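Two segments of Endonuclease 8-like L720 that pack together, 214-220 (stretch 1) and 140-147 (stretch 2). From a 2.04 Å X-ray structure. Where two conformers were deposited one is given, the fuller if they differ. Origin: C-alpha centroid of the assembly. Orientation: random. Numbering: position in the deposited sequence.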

# COMPACT_ATOMS: atom_id res chain seq x y z
N SER A 214 3.98 0.42 17.40
CA SER A 214 4.31 -0.93 16.97
C SER A 214 4.26 -1.05 15.45
O SER A 214 5.16 -1.62 14.84
CB SER A 214 3.35 -1.95 17.60
OG SER A 214 3.62 -3.26 17.13
N LEU A 215 3.21 -0.50 14.85
CA LEU A 215 3.05 -0.52 13.40
C LEU A 215 4.23 0.14 12.71
O LEU A 215 4.82 -0.42 11.78
CB LEU A 215 1.74 0.17 12.99
CG LEU A 215 0.45 -0.63 13.19
CD1 LEU A 215 -0.76 0.28 13.01
CD2 LEU A 215 0.39 -1.80 12.23
N LYS A 216 4.60 1.33 13.17
CA LYS A 216 5.70 2.06 12.56
C LYS A 216 7.04 1.35 12.78
O LYS A 216 7.91 1.38 11.90
CB LYS A 216 5.76 3.51 13.05
CG LYS A 216 6.65 4.40 12.20
CD LYS A 216 6.43 5.87 12.50
CE LYS A 216 7.21 6.74 11.52
NZ LYS A 216 7.05 8.19 11.82
N LYS A 217 7.19 0.71 13.93
CA LYS A 217 8.42 -0.02 14.24
C LYS A 217 8.64 -1.19 13.29
O LYS A 217 9.73 -1.38 12.77
CB LYS A 217 8.40 -0.51 15.69
CG LYS A 217 9.69 -1.15 16.15
CD LYS A 217 9.55 -2.66 16.30
CE LYS A 217 8.45 -3.01 17.29
NZ LYS A 217 8.34 -4.48 17.50
N ILE A 218 7.58 -1.97 13.08
CA ILE A 218 7.63 -3.12 12.19
C ILE A 218 7.87 -2.70 10.74
O ILE A 218 8.61 -3.35 10.00
CB ILE A 218 6.34 -3.97 12.30
CG1 ILE A 218 6.16 -4.44 13.74
CG2 ILE A 218 6.39 -5.15 11.35
CD1 ILE A 218 4.82 -5.10 14.00
N ILE A 219 7.24 -1.59 10.33
CA ILE A 219 7.47 -1.03 9.01
C ILE A 219 8.94 -0.61 8.85
O ILE A 219 9.55 -0.85 7.81
CB ILE A 219 6.54 0.17 8.73
CG1 ILE A 219 5.10 -0.31 8.58
CG2 ILE A 219 6.98 0.91 7.47
CD1 ILE A 219 4.08 0.81 8.51
N ASP A 220 9.49 -0.01 9.89
CA ASP A 220 10.90 0.37 9.91
C ASP A 220 11.80 -0.85 9.77
O ASP A 220 12.80 -0.82 9.04
CB ASP A 220 11.25 1.11 11.20
CG ASP A 220 10.66 2.50 11.27
OD1 ASP A 220 10.31 3.06 10.20
OD2 ASP A 220 10.55 3.04 12.39
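Stretch 2 140-147: DLSNNRFD

No direct hydrogen bond joins these two stretches, although the loop is rich in polar residues. The contact is made mainly by apolar side chains and by the long arm of Lys216. It is small, with 286 Å² buried over both sides.

Stretch 1 is helical throughout and belongs to a longer helix. Ile218 N, Ile219 N and Asp220 N donate to the carbonyl oxygens four residues earlier. Stretch 2 has no regular helix or strand. It is built from two successive type I turns that share Asn143. The first runs from Asp140 to Asn143 and is closed by Asn143 N to Asp140 O at 3.0 Å. The second runs from Asn143 to Phe146 and is closed by Phe146 N to Asn143 O, also at 3.0 Å. No crossing angle applies to a chain that folds in this way. Leu141 to Ser142 runs in the same sense as the helix. From Asn143 to Phe146 the chain turns back and away, bringing the Phe146 side chain to the end of Lys216.

Side chains brace both turns. Asp140 OD1 accepts from Ser142 N and from Ser142 OG, each at 2.9 Å. Asn143 OD1 accepts from Arg145 N at 2.8 Å. These bonds engage polar groups of the loop within the loop itself.

The first turn lies closest to the helix backbone. The CA atoms of Lys216 and Leu141 are 6.1 Å apart, and those of Ile219 and Ser142 are 6.8 Å apart. Leu141 is the centre of the contact and gives up the most surface to it. Its side chain points toward the helix and meets two residues one turn apart. Leu141 CD1 lies 3.8 Å from Leu215 CB, and Leu141 CB lies 3.7 Å from Ile219 CD1. Leu215 and Ile219 also point toward the loop, so the three form a buried apolar patch. Next to it, Ile219 CG2 rests 3.8 Å from Ser142 CB.

Lys216 leaves the helix sideways, but the end of its side chain comes nearer the loop. All four of its chi angles are t, so the chain is extended. Lys216 CE passes 4.0 Å from Leu141 O. Lys216 NZ lies 3.6 Å from Phe146 CD2, in the second turn, and approaches the ring obliquely. Two conformers of this lysine were deposited; one is described.

A water lies 3.0 Å from Leu141 O and 3.2 Å from Asp220 OD1, and can donate to either. Asn143, Asn144, Arg145 and Asp147 do not touch the helix segment.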

# COMPACT_ATOMS: atom_id res chain seq x y z
N ASP A 140 0.06 7.96 5.77
CA ASP A 140 0.81 6.76 5.43
C ASP A 140 2.04 6.66 6.32
O ASP A 140 2.95 7.48 6.23
CB ASP A 140 1.22 6.81 3.95
CG ASP A 140 1.85 5.51 3.45
OD1 ASP A 140 2.49 4.78 4.24
OD2 ASP A 140 1.71 5.22 2.24
N LEU A 141 2.06 5.64 7.17
CA LEU A 141 3.14 5.45 8.14
C LEU A 141 4.52 5.26 7.51
O LEU A 141 5.54 5.50 8.16
CB LEU A 141 2.82 4.28 9.07
CG LEU A 141 1.65 4.49 10.03
CD1 LEU A 141 1.23 3.16 10.65
CD2 LEU A 141 2.03 5.48 11.12
N SER A 142 4.56 4.82 6.26
CA SER A 142 5.83 4.59 5.58
C SER A 142 6.23 5.75 4.67
O SER A 142 7.34 5.75 4.13
CB SER A 142 5.76 3.30 4.76
OG SER A 142 4.97 3.48 3.59
N ASN A 143 5.34 6.72 4.50
CA ASN A 143 5.59 7.82 3.58
C ASN A 143 6.40 8.94 4.23
O ASN A 143 6.18 9.29 5.38
CB ASN A 143 4.26 8.38 3.06
CG ASN A 143 4.42 9.19 1.80
OD1 ASN A 143 4.96 10.30 1.82
ND2 ASN A 143 3.93 8.66 0.68
N ASN A 144 7.33 9.51 3.47
CA ASN A 144 8.15 10.62 3.97
C ASN A 144 7.34 11.89 4.26
O ASN A 144 7.83 12.80 4.92
CB ASN A 144 9.29 10.92 3.01
CG ASN A 144 10.43 9.93 3.12
OD1 ASN A 144 10.79 9.50 4.22
ND2 ASN A 144 11.01 9.55 1.98
N ARG A 145 6.11 11.94 3.77
CA ARG A 145 5.24 13.08 4.05
C ARG A 145 4.35 12.83 5.26
O ARG A 145 3.45 13.62 5.54
CB ARG A 145 4.40 13.44 2.82
CG ARG A 145 5.19 14.10 1.70
CD ARG A 145 4.26 14.76 0.69
N PHE A 146 4.59 11.72 5.96
CA PHE A 146 3.82 11.39 7.16
C PHE A 146 3.84 12.53 8.17
O PHE A 146 4.90 13.06 8.51
CB PHE A 146 4.34 10.11 7.81
CG PHE A 146 3.64 9.75 9.09
CD1 PHE A 146 2.37 9.19 9.07
CD2 PHE A 146 4.24 9.97 10.32
CE1 PHE A 146 1.71 8.86 10.25
CE2 PHE A 146 3.60 9.64 11.50
CZ PHE A 146 2.33 9.09 11.46
N ASP A 147 2.66 12.92 8.63
CA ASP A 147 2.51 14.02 9.57
C ASP A 147 1.92 13.48 10.86
O ASP A 147 0.72 13.22 10.94
CB ASP A 147 1.61 15.11 8.97
CG ASP A 147 1.58 16.38 9.79
OD1 ASP A 147 1.38 16.31 11.02
OD2 ASP A 147 1.77 17.47 9.20
O HOH W 1 8.34 4.43 8.05